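Local structure of putative phosphosugar isomerase (Clostridium difficile, 3G68) at residues 57-62 with 160-165; 89-94 with 133-138; 114-117 with 122-125; 154-159 with 171-176; 297-302 with 315-320. The protein probably acts as a phosphosugar isomerase built from two SIS domains, perhaps related in activity to glutamine-fructose-6-phosphate transaminase. All coordinates share one frame; numbering follows the deposited sequence. Where two conformers were deposited one is given.

Contact 1: residues 57-62 with 160-165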
# COMPACT_ATOMS: atom_id res chain seq x y z
N GLN B 57 6.67 20.81 49.41
CA GLN B 57 6.66 20.15 50.72
C GLN B 57 6.42 18.64 50.54
O GLN B 57 7.01 17.83 51.25
CB GLN B 57 5.59 20.78 51.62
CG GLN B 57 5.60 20.29 53.09
CD GLN B 57 6.85 20.69 53.90
OE1 GLN B 57 7.64 21.55 53.51
NE2 GLN B 57 6.98 20.10 55.07
N ASN B 58 5.54 18.28 49.61
CA ASN B 58 5.28 16.89 49.28
C ASN B 58 6.49 16.22 48.61
O ASN B 58 6.86 15.11 48.97
CB ASN B 58 4.06 16.80 48.38
CG ASN B 58 3.68 15.40 48.04
OD1 ASN B 58 4.06 14.89 46.97
ND2 ASN B 58 2.97 14.74 48.94
N LEU B 59 7.15 16.92 47.69
CA LEU B 59 8.28 16.35 46.93
C LEU B 59 9.57 16.18 47.74
O LEU B 59 10.18 15.11 47.72
CB LEU B 59 8.58 17.23 45.71
CG LEU B 59 9.62 16.80 44.68
CD1 LEU B 59 9.31 15.43 44.10
CD2 LEU B 59 9.72 17.83 43.58
N LEU B 60 9.97 17.23 48.45
CA LEU B 60 11.24 17.24 49.17
C LEU B 60 11.18 16.71 50.62
O LEU B 60 10.08 16.47 51.17
CB LEU B 60 11.81 18.66 49.15
CG LEU B 60 12.00 19.30 47.78
CD1 LEU B 60 12.45 20.71 47.93
CD2 LEU B 60 13.04 18.44 46.97
N ASP B 61 12.39 16.56 51.19
CA ASP B 61 12.64 16.09 52.56
C ASP B 61 13.11 17.16 53.52
O ASP B 61 13.70 16.85 54.56
CB ASP B 61 13.76 15.06 52.52
CG ASP B 61 13.38 13.84 51.83
OD1 ASP B 61 12.15 13.64 51.70
OD2 ASP B 61 14.31 13.08 51.45
N ILE B 62 12.89 18.41 53.18
CA ILE B 62 13.32 19.51 53.99
C ILE B 62 12.09 20.41 54.07
O ILE B 62 11.24 20.38 53.16
CB ILE B 62 14.55 20.26 53.36
CG1 ILE B 62 14.31 20.70 51.92
CG2 ILE B 62 15.81 19.37 53.38
CD1 ILE B 62 15.29 21.73 51.45
N GLN B 160 14.65 18.94 40.38
CA GLN B 160 16.10 18.89 40.17
C GLN B 160 16.83 18.52 41.45
O GLN B 160 17.78 17.73 41.42
CB GLN B 160 16.58 20.24 39.63
CG GLN B 160 16.17 20.50 38.15
CD GLN B 160 17.20 19.99 37.15
OE1 GLN B 160 18.39 20.05 37.41
NE2 GLN B 160 16.74 19.53 35.97
N ILE B 161 16.37 19.08 42.57
CA ILE B 161 16.93 18.74 43.88
C ILE B 161 16.58 17.30 44.19
O ILE B 161 17.46 16.52 44.51
CB ILE B 161 16.40 19.64 44.99
CG1 ILE B 161 16.99 21.04 44.88
CG2 ILE B 161 16.77 19.08 46.36
CD1 ILE B 161 16.26 22.05 45.75
N ALA B 162 15.31 16.95 44.05
CA ALA B 162 14.81 15.60 44.36
C ALA B 162 15.59 14.51 43.62
O ALA B 162 15.96 13.47 44.20
CB ALA B 162 13.31 15.52 44.03
N ARG B 163 15.82 14.72 42.33
CA ARG B 163 16.57 13.74 41.54
C ARG B 163 18.02 13.66 42.03
O ARG B 163 18.53 12.57 42.25
CB ARG B 163 16.49 14.05 40.04
CG ARG B 163 17.19 13.00 39.12
CD ARG B 163 16.98 13.33 37.63
NE ARG B 163 17.55 14.64 37.33
CZ ARG B 163 17.54 15.24 36.15
NH1 ARG B 163 16.99 14.65 35.10
NH2 ARG B 163 18.11 16.43 36.03
N GLU B 164 18.68 14.80 42.20
CA GLU B 164 20.09 14.85 42.62
C GLU B 164 20.30 14.17 43.93
O GLU B 164 21.25 13.38 44.09
CB GLU B 164 20.56 16.31 42.70
CG GLU B 164 22.00 16.57 43.24
CD GLU B 164 23.14 16.08 42.33
OE1 GLU B 164 22.89 15.67 41.17
OE2 GLU B 164 24.30 16.15 42.82
N LYS B 165 19.41 14.45 44.88
CA LYS B 165 19.52 13.91 46.24
C LYS B 165 18.97 12.48 46.41
O LYS B 165 19.09 11.88 47.48
CB LYS B 165 18.90 14.90 47.25
CG LYS B 165 19.47 16.37 47.19
CD LYS B 165 21.01 16.49 47.14
CE LYS B 165 21.46 17.94 47.41
NZ LYS B 165 22.97 18.17 47.32
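L60 and I161 meet at nearly right angles, the tip of the leucine laid against a branch of the isoleucine where the ends of two helices come together. L60 is the first residue to leave helical geometry after helix 43-59, and its CB makes no approach to the other helix, because the bond from CA runs across the line between them rather than at it. CG stands beside the backbone N (chi1 -56°). CD1 continues the chain (chi2 175°), and the other methyl, CD2, branches off onto helix 145-165. CD2 lies 3.8 Å from CG2 of I161 and 4.1 Å from CB of the same residue. It also comes within 4.0 Å of the backbone N of A162 and 4.2 Å of CB of A162, so one methyl covers the seam between two consecutive helix residues.

The neighbouring L59 meets A162 as well. Its CB already points at the partner helix, and CG and CD1 each sit 4.0 Å from CB of A162. The small alanine thus receives both leucines, and no hydrogen bond links the two segments. L60 and I161 also both rest on I37 of strand 36-40, which closes this apolar cluster from the sheet side.

Here helix 43-59 ends and the chain turns toward strand 63-67. The packing belongs to a beta-alpha-beta crossover, whose helix lies beside helix 145-165 against the parallel sheet, as in the layered alpha/beta fold of SIS domains.

Contact 2: residues 89-94 with 133-138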
# COMPACT_ATOMS: atom_id res chain seq x y z
N VAL B 89 11.85 35.91 45.07
CA VAL B 89 11.09 35.94 43.82
C VAL B 89 10.61 37.38 43.53
O VAL B 89 9.95 38.00 44.37
CB VAL B 89 9.90 34.99 43.91
CG1 VAL B 89 9.09 34.96 42.59
CG2 VAL B 89 10.36 33.58 44.28
N SER B 90 10.95 37.91 42.36
CA SER B 90 10.51 39.24 41.94
C SER B 90 10.58 39.31 40.43
O SER B 90 11.68 39.32 39.90
CB SER B 90 11.38 40.35 42.56
OG SER B 90 11.00 41.64 42.08
N GLN B 91 9.44 39.37 39.72
CA GLN B 91 9.52 39.37 38.24
C GLN B 91 10.32 40.53 37.67
O GLN B 91 11.13 40.32 36.77
CB GLN B 91 8.18 39.25 37.54
CG GLN B 91 8.35 38.99 36.04
CD GLN B 91 7.06 38.69 35.31
OE1 GLN B 91 6.06 38.33 35.94
NE2 GLN B 91 7.07 38.82 33.97
N GLY B 92 10.08 41.75 38.16
CA GLY B 92 10.86 42.90 37.73
C GLY B 92 12.26 42.86 38.32
O GLY B 92 13.17 43.54 37.82
N GLY B 93 12.44 42.09 39.40
CA GLY B 93 13.75 41.86 40.02
C GLY B 93 14.25 42.95 40.95
O GLY B 93 15.39 42.87 41.44
N SER B 94 13.41 43.93 41.25
CA SER B 94 13.85 45.05 42.07
C SER B 94 12.91 45.45 43.21
O SER B 94 12.89 46.61 43.59
CB SER B 94 14.16 46.24 41.16
OG SER B 94 12.96 46.71 40.57
N VAL B 133 13.96 33.38 35.66
CA VAL B 133 12.76 32.86 35.05
C VAL B 133 12.83 33.41 33.62
O VAL B 133 12.61 34.59 33.39
CB VAL B 133 11.47 33.34 35.77
CG1 VAL B 133 10.23 32.80 35.02
CG2 VAL B 133 11.48 32.90 37.20
N ASN B 134 13.15 32.54 32.65
CA ASN B 134 13.35 32.99 31.27
C ASN B 134 12.08 33.06 30.46
O ASN B 134 11.95 32.37 29.45
CB ASN B 134 14.40 32.09 30.59
CG ASN B 134 15.76 32.21 31.24
OD1 ASN B 134 16.36 31.22 31.66
ND2 ASN B 134 16.23 33.45 31.37
N CYS B 135 11.14 33.90 30.90
CA CYS B 135 9.84 34.08 30.25
C CYS B 135 9.81 35.24 29.23
O CYS B 135 8.81 35.42 28.50
CB CYS B 135 8.78 34.30 31.33
SG CYS B 135 9.11 35.75 32.32
N GLY B 136 10.89 36.01 29.14
CA GLY B 136 10.96 37.16 28.23
C GLY B 136 10.32 38.36 28.92
O GLY B 136 9.71 38.22 29.99
N GLU B 137 10.42 39.53 28.30
CA GLU B 137 9.84 40.72 28.88
C GLU B 137 8.31 40.70 28.88
O GLU B 137 7.68 40.17 27.97
CB GLU B 137 10.38 42.02 28.25
CG GLU B 137 9.96 42.42 26.85
CD GLU B 137 10.53 43.83 26.46
OE1 GLU B 137 10.29 44.80 27.22
OE2 GLU B 137 11.21 43.95 25.42
N GLU B 138 7.74 41.28 29.93
CA GLU B 138 6.31 41.38 30.09
C GLU B 138 5.95 42.81 30.52
O GLU B 138 5.88 43.11 31.71
CB GLU B 138 5.84 40.31 31.07
CG GLU B 138 4.31 40.12 31.00
CD GLU B 138 3.78 38.97 31.83
OE1 GLU B 138 4.57 38.25 32.50
OE2 GLU B 138 2.55 38.76 31.79
O HOH W 1 9.54 39.22 32.58
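Q91 reaches E138 through a nearly straight hydrogen bond, NE2 to OE1, 3.0 Å long with an N-H...O angle of 177°. The glutamine chain is extended, and OE1 of E138 lies in the plane of the Q91 amide. The carboxylate is turned 46° from that plane, and OE1 of E138 is met on its anti side, 24° out of the carboxylate plane. This oxygen also accepts from the backbone N of G146, while OE2 takes that of T144, so the buried carboxylate is tied to the start of helix 145-165 as well as to the glutamine.

Water supplies the second link. It accepts from NE2 of Q91 at 2.9 Å and donates to the carbonyl O of G136 at 2.8 Å, so two different acceptors hold the amide nitrogen.

Q91 belongs to the serine- and glycine-rich turn after strand 84-90, which in SIS domains typically grips the phosphate of a sugar. A citrate, probably from the crystallisation liquor, is bonded here to OG of S90 and to the backbone N atoms of Q91 and G92, consistent with an anion site there.

Van der Waals contact is slight and also falls on NE2 of Q91: SG of C135 lies 4.0 Å from it, and CB of E138 3.5 Å.

Contact 3: residues 114-117 with 122-125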
# COMPACT_ATOMS: atom_id res chain seq x y z
N SER B 114 17.90 33.78 43.52
CA SER B 114 17.00 34.77 42.94
C SER B 114 16.18 34.17 41.78
O SER B 114 16.64 33.29 41.07
CB SER B 114 17.76 36.02 42.47
OG SER B 114 18.81 35.70 41.55
N MSE B 115 14.94 34.65 41.63
CA MSE B 115 14.09 34.29 40.50
C MSE B 115 13.44 35.55 39.98
O MSE B 115 12.34 35.94 40.39
CB MSE B 115 13.06 33.23 40.89
CG MSE B 115 13.67 31.90 41.25
SE MSE B 115 12.33 30.47 41.15
CE MSE B 115 13.55 28.85 41.46
N ALA B 116 14.18 36.24 39.12
CA ALA B 116 13.71 37.43 38.45
C ALA B 116 13.39 37.08 37.00
O ALA B 116 13.93 36.10 36.45
CB ALA B 116 14.77 38.53 38.53
N GLY B 117 12.54 37.89 36.38
CA GLY B 117 12.11 37.70 34.99
C GLY B 117 12.90 38.47 33.96
O GLY B 117 12.45 38.66 32.83
N LEU B 122 18.28 43.48 40.17
CA LEU B 122 18.85 44.00 41.41
C LEU B 122 19.04 42.89 42.43
O LEU B 122 20.09 42.81 43.08
CB LEU B 122 17.99 45.11 41.99
CG LEU B 122 18.36 45.69 43.37
CD1 LEU B 122 18.06 44.77 44.54
CD2 LEU B 122 19.83 46.11 43.37
N ILE B 123 18.04 42.02 42.54
CA ILE B 123 18.10 40.91 43.49
C ILE B 123 19.20 39.87 43.17
O ILE B 123 19.66 39.15 44.06
CB ILE B 123 16.68 40.26 43.73
CG1 ILE B 123 16.10 39.58 42.48
CG2 ILE B 123 15.71 41.32 44.28
CD1 ILE B 123 14.97 38.65 42.81
N ASP B 124 19.64 39.80 41.92
CA ASP B 124 20.76 38.89 41.54
C ASP B 124 22.08 39.30 42.22
O ASP B 124 22.95 38.45 42.44
CB ASP B 124 20.97 38.84 40.02
CG ASP B 124 19.76 38.23 39.24
OD1 ASP B 124 18.87 37.60 39.86
OD2 ASP B 124 19.72 38.37 37.99
N GLU B 125 22.22 40.59 42.56
CA GLU B 125 23.44 41.15 43.18
C GLU B 125 23.87 40.47 44.46
O GLU B 125 25.07 40.37 44.72
CB GLU B 125 23.25 42.63 43.49
CG GLU B 125 23.14 43.51 42.26
CD GLU B 125 22.93 44.97 42.59
OE1 GLU B 125 23.19 45.41 43.74
OE2 GLU B 125 22.50 45.70 41.67
O HOH W 2 17.09 35.60 38.77
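S114 gives its hydroxyl to D124, joining the end of strand 111-116 to the helix-like turn at 122-125 in the short connection to strand 129-130. The two strands are parallel neighbours in the SIS-domain sheet. Helix 96-107 makes the preceding crossover, from strand 84-90 to 111-116; this one has little more than a turn, marked by the bond from N of E125 to O of L122.

The tight part has an apolar half, centred on I123, and the serine-aspartate bond beside it. CG1 of I123 stands between the backbone N and the carbonyl carbon (chi1 65°), and the extended chain beyond drives CD1 onto the strand. CD1 packs 3.8 Å from CB of S114, passes 4.2 Å from N of M115, and reaches 4.3 Å from CB of A116. One methyl therefore spans three successive strand residues, while M102 of helix 96-107 also touches both S114 and I123.

The looser side is the hydrated margin. D124 is partly exposed, L122 and E125 turn away from the strand, and a water sits between the two segments. It accepts from N of A116 at 3.0 Å and donates to OD1 of D124 at 2.9 Å, extending the reach of the carboxylate along the strand. The other oxygen, OD2, takes the backbone N of A121, so the aspartate also braces the loop just ahead of its own turn. The direct bond from OG of S114 to OD1 of D124 is short, 2.5 Å, and meets the oxygen on its anti side, 33° out of the carboxylate plane.

Contact 4: residues 154-159 with 171-176. With EDO (1,2-ethanediol), chain J.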
# COMPACT_ATOMS: atom_id res chain seq x y z
N LEU B 154 9.94 27.20 40.14
CA LEU B 154 9.92 26.67 41.51
C LEU B 154 9.72 25.14 41.54
O LEU B 154 10.34 24.45 42.34
CB LEU B 154 8.85 27.34 42.34
CG LEU B 154 9.13 28.78 42.78
CD1 LEU B 154 7.84 29.47 43.20
CD2 LEU B 154 10.16 28.78 43.91
N MSE B 155 8.83 24.63 40.70
CA MSE B 155 8.62 23.21 40.63
C MSE B 155 9.88 22.50 40.11
O MSE B 155 10.23 21.45 40.61
CB MSE B 155 7.41 22.86 39.76
CG MSE B 155 6.10 23.24 40.39
SE MSE B 155 4.66 22.71 39.22
CE MSE B 155 3.14 22.86 40.42
N LEU B 156 10.49 23.06 39.06
CA LEU B 156 11.71 22.50 38.47
C LEU B 156 12.83 22.44 39.51
O LEU B 156 13.47 21.38 39.64
CB LEU B 156 12.12 23.27 37.23
CG LEU B 156 11.14 22.99 36.07
CD1 LEU B 156 11.40 23.91 34.92
CD2 LEU B 156 11.21 21.51 35.63
N LEU B 157 13.01 23.52 40.27
CA LEU B 157 13.98 23.55 41.39
C LEU B 157 13.80 22.32 42.27
O LEU B 157 14.79 21.63 42.59
CB LEU B 157 13.86 24.81 42.24
CG LEU B 157 14.71 24.90 43.54
CD1 LEU B 157 16.22 24.87 43.21
CD2 LEU B 157 14.29 26.14 44.37
N GLY B 158 12.55 22.07 42.67
CA GLY B 158 12.19 20.91 43.49
C GLY B 158 12.58 19.60 42.83
O GLY B 158 13.31 18.80 43.41
N LEU B 159 12.11 19.40 41.61
CA LEU B 159 12.39 18.19 40.85
C LEU B 159 13.89 17.89 40.66
O LEU B 159 14.32 16.74 40.74
CB LEU B 159 11.66 18.26 39.49
CG LEU B 159 10.13 18.04 39.55
CD1 LEU B 159 9.43 18.39 38.20
CD2 LEU B 159 9.83 16.58 39.96
N GLU B 171 13.79 8.23 35.92
CA GLU B 171 12.56 8.02 35.16
C GLU B 171 11.38 8.73 35.80
O GLU B 171 10.51 9.22 35.10
CB GLU B 171 12.28 6.53 34.91
CG GLU B 171 13.27 5.94 33.88
CD GLU B 171 13.02 4.47 33.56
OE1 GLU B 171 12.16 3.84 34.21
OE2 GLU B 171 13.69 3.94 32.65
N LYS B 172 11.37 8.79 37.14
CA LYS B 172 10.30 9.49 37.87
C LYS B 172 10.37 10.98 37.57
O LYS B 172 9.34 11.58 37.34
CB LYS B 172 10.35 9.22 39.37
CG LYS B 172 9.24 9.92 40.20
CD LYS B 172 7.83 9.41 39.86
CE LYS B 172 6.77 10.11 40.73
NZ LYS B 172 5.36 9.83 40.29
N TYR B 173 11.58 11.56 37.54
CA TYR B 173 11.78 12.95 37.10
C TYR B 173 11.15 13.12 35.71
O TYR B 173 10.31 13.96 35.50
CB TYR B 173 13.27 13.32 37.05
CG TYR B 173 13.55 14.72 36.53
CD1 TYR B 173 13.66 14.97 35.17
CD2 TYR B 173 13.69 15.80 37.40
CE1 TYR B 173 13.89 16.26 34.68
CE2 TYR B 173 13.94 17.09 36.92
CZ TYR B 173 14.02 17.30 35.56
OH TYR B 173 14.25 18.58 35.08
N ASN B 174 11.57 12.30 34.75
CA ASN B 174 11.02 12.34 33.39
C ASN B 174 9.47 12.22 33.35
O ASN B 174 8.80 12.90 32.60
CB ASN B 174 11.62 11.19 32.57
CG ASN B 174 11.14 11.21 31.14
OD1 ASN B 174 10.29 10.41 30.74
ND2 ASN B 174 11.62 12.18 30.39
N GLU B 175 8.92 11.33 34.14
CA GLU B 175 7.47 11.17 34.19
C GLU B 175 6.77 12.46 34.67
O GLU B 175 5.73 12.83 34.13
CB GLU B 175 7.10 10.06 35.14
CG GLU B 175 5.62 9.84 35.28
CD GLU B 175 5.25 8.64 36.13
OE1 GLU B 175 6.14 8.00 36.72
OE2 GLU B 175 4.03 8.36 36.23
N GLU B 176 7.32 13.09 35.71
CA GLU B 176 6.76 14.35 36.22
C GLU B 176 6.90 15.48 35.20
O GLU B 176 5.95 16.26 35.02
CB GLU B 176 7.36 14.73 37.57
CG GLU B 176 7.02 13.73 38.68
CD GLU B 176 5.54 13.41 38.81
OE1 GLU B 176 4.71 14.33 38.90
OE2 GLU B 176 5.19 12.21 38.86
C1 EDO J . 15.46 4.67 36.42
O1 EDO J . 15.72 6.08 36.38
C2 EDO J . 14.35 4.40 37.40
O2 EDO J . 13.62 3.26 36.99
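The backbone carbonyl of L159 lies alongside the edge of the Y173 ring: O is 3.5 Å from CD2, near the ring plane, and the carbonyl carbon is in that plane too. A helix carbonyl against an aromatic C-H is a weakly polar contact, and beside it CB of L159 packs 3.6 Å from CE2 of the same ring. A chi1 of 177° turns the ring away from its own backbone N, and OH bonds NE2 of Q160. R163 adds a cation-pi contact to the ring.

These are the arms of an antiparallel helical hairpin: helix 145-165 turns through a short link into helix 170-184, their local axes 166° apart in direction and 11.4 Å apart at closest approach. Further along, CD2 of L159 touches CB of E176 at 3.9 Å, the two side chains crossing at about a right angle. Bent at chi2, E176 then leads its carboxylate away, giving OE1 to OH of Y309 and OE2 to NZ of K172 in a salt bridge of 2.8 Å; OE2 also pairs with K179. At the N-terminal end of helix 170-184, N of E171 bonds O1 of an ethanediol, probably from the crystallisation liquor, which also bonds S24 of a second subunit.

Contact 5: residues 297-302 with 315-320. With EDO (1,2-ethanediol), chain I.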
# COMPACT_ATOMS: atom_id res chain seq x y z
N LYS B 297 -23.75 30.30 32.64
CA LYS B 297 -22.82 30.91 33.55
C LYS B 297 -21.63 30.04 33.90
O LYS B 297 -20.64 30.56 34.41
CB LYS B 297 -23.55 31.33 34.85
CG LYS B 297 -24.54 32.45 34.66
CD LYS B 297 -25.22 32.89 35.97
CE LYS B 297 -26.33 31.92 36.39
NZ LYS B 297 -27.08 32.53 37.50
N ASN B 298 -21.74 28.72 33.71
CA ASN B 298 -20.67 27.79 34.06
C ASN B 298 -19.70 27.50 32.91
O ASN B 298 -20.09 27.56 31.74
CB ASN B 298 -21.25 26.49 34.62
CG ASN B 298 -22.03 26.71 35.91
OD1 ASN B 298 -21.86 27.74 36.56
ND2 ASN B 298 -22.87 25.74 36.28
N LEU B 299 -18.44 27.24 33.26
CA LEU B 299 -17.38 26.95 32.30
C LEU B 299 -16.86 25.55 32.59
O LEU B 299 -16.16 25.33 33.59
CB LEU B 299 -16.24 27.95 32.39
CG LEU B 299 -14.97 27.65 31.55
CD1 LEU B 299 -15.31 27.49 30.04
CD2 LEU B 299 -13.93 28.75 31.75
N LYS B 300 -17.18 24.61 31.70
CA LYS B 300 -16.71 23.24 31.81
C LYS B 300 -15.39 23.11 31.06
O LYS B 300 -15.34 23.30 29.84
CB LYS B 300 -17.73 22.29 31.24
CG LYS B 300 -17.45 20.83 31.50
CD LYS B 300 -18.64 19.98 31.00
CE LYS B 300 -18.53 18.53 31.43
NZ LYS B 300 -19.82 17.77 31.19
N ILE B 301 -14.31 22.87 31.79
CA ILE B 301 -12.99 22.68 31.17
C ILE B 301 -12.36 21.42 31.69
O ILE B 301 -12.38 21.16 32.89
CB ILE B 301 -12.05 23.91 31.31
CG1 ILE B 301 -12.06 24.46 32.75
CG2 ILE B 301 -12.43 25.00 30.24
CD1 ILE B 301 -11.19 25.67 32.96
N ASP B 302 -11.80 20.62 30.79
CA ASP B 302 -11.24 19.34 31.16
C ASP B 302 -9.75 19.48 31.52
O ASP B 302 -8.86 19.39 30.65
CB ASP B 302 -11.44 18.31 30.05
CG ASP B 302 -10.89 16.95 30.42
OD1 ASP B 302 -10.77 16.67 31.64
OD2 ASP B 302 -10.56 16.19 29.49
N ILE B 315 -6.82 29.10 36.39
CA ILE B 315 -7.17 30.51 36.39
C ILE B 315 -7.06 31.21 35.04
O ILE B 315 -7.31 32.42 34.95
CB ILE B 315 -6.48 31.32 37.52
CG1 ILE B 315 -4.98 31.42 37.35
CG2 ILE B 315 -6.79 30.73 38.89
CD1 ILE B 315 -4.39 32.47 38.32
N VAL B 316 -6.72 30.47 33.98
CA VAL B 316 -6.71 31.03 32.60
C VAL B 316 -7.98 31.86 32.32
O VAL B 316 -7.86 33.00 31.84
CB VAL B 316 -6.47 29.93 31.53
CG1 VAL B 316 -6.72 30.44 30.10
CG2 VAL B 316 -5.07 29.44 31.63
N PRO B 317 -9.18 31.31 32.58
CA PRO B 317 -10.42 32.09 32.36
C PRO B 317 -10.50 33.42 33.08
O PRO B 317 -11.00 34.39 32.52
CB PRO B 317 -11.53 31.15 32.82
CG PRO B 317 -10.85 30.00 33.44
CD PRO B 317 -9.51 29.91 32.91
N ILE B 318 -9.99 33.46 34.31
CA ILE B 318 -10.06 34.66 35.11
C ILE B 318 -9.05 35.67 34.56
O ILE B 318 -9.39 36.84 34.43
CB ILE B 318 -9.78 34.40 36.63
CG1 ILE B 318 -10.77 33.39 37.20
CG2 ILE B 318 -9.93 35.72 37.39
CD1 ILE B 318 -12.18 33.83 37.08
N GLN B 319 -7.83 35.24 34.24
CA GLN B 319 -6.87 36.14 33.59
C GLN B 319 -7.39 36.64 32.28
O GLN B 319 -7.11 37.79 31.92
CB GLN B 319 -5.53 35.43 33.37
CG GLN B 319 -4.80 35.13 34.65
CD GLN B 319 -3.78 34.04 34.47
OE1 GLN B 319 -3.98 33.11 33.67
NE2 GLN B 319 -2.68 34.13 35.22
N LEU B 320 -8.13 35.83 31.52
CA LEU B 320 -8.68 36.30 30.26
C LEU B 320 -9.73 37.37 30.48
O LEU B 320 -9.83 38.33 29.68
CB LEU B 320 -9.17 35.17 29.34
CG LEU B 320 -9.58 35.60 27.94
CD1 LEU B 320 -8.45 36.37 27.20
CD2 LEU B 320 -9.97 34.36 27.14
C1 EDO I . -10.35 21.96 27.49
O1 EDO I . -11.37 21.36 28.32
C2 EDO I . -8.99 21.34 27.80
O2 EDO I . -9.09 19.92 28.01
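Edge strand 299-300 of the second parallel sheet, one of the two five-stranded sheets in this double-SIS protein, is covered here by the first turn of helix 316-324. L299 and P317 make the main contact, the leucine lying at a slant to the ring. CD2 of L299 lies 3.6 Å from CB of P317 and 3.7 Å from CG, so a single methyl straddles the flank of the pyrrolidine ring. The leucine points at the helix from its CB on, and with CG anti to the backbone N (chi1 173°) the branch is carried out to meet the ring.

Two residues on, I301 faces the same way and adds a lighter touch, CD1 to CG of P317 at 4.4 Å. K300 between them projects from the other face of the strand. Both hydrophobic residues also rest on I288 of the neighbouring strand 284-289, while S194 of helix 187-200 touches P317.

Just past the strand, an ethanediol, probably from the crystallisation liquor, bonds the backbone of D302 through both of its oxygens: N of D302 donates to O1 at 2.6 Å, and O2 donates to O of D302 at 2.7 Å.

A proline near the beginning of a helix costs no helical hydrogen bond, since an N in the first turn has no acceptor within the helix, and its ring can serve purely as a packing surface. With no hydrogen bond between the segments, strand and helix are held together by van der Waals contact and the burial of hydrocarbon.

Contacts 1 to 4 gather on the first parallel sheet and its helices, while contact 5 lies on the second sheet, its centre about 26 to 32 Å from theirs. Contacts 2 and 3 are neighbours, centres about 8 Å apart, on adjacent strands 84-90 and 111-116; along the chain contact 3 nests within contact 2, and both within contact 1. Contacts 1 and 4, centres about 9 Å apart, share helix 145-165 and touch where L59 packs on G158. That helix also ties contact 4 to contact 3, since L154 and L157 meet M115. Contacts 2 and 4, centres about 22 Å apart, do not touch; helix 145-165 runs between them, bonded to E138 near its start and packed on Y173 near its end.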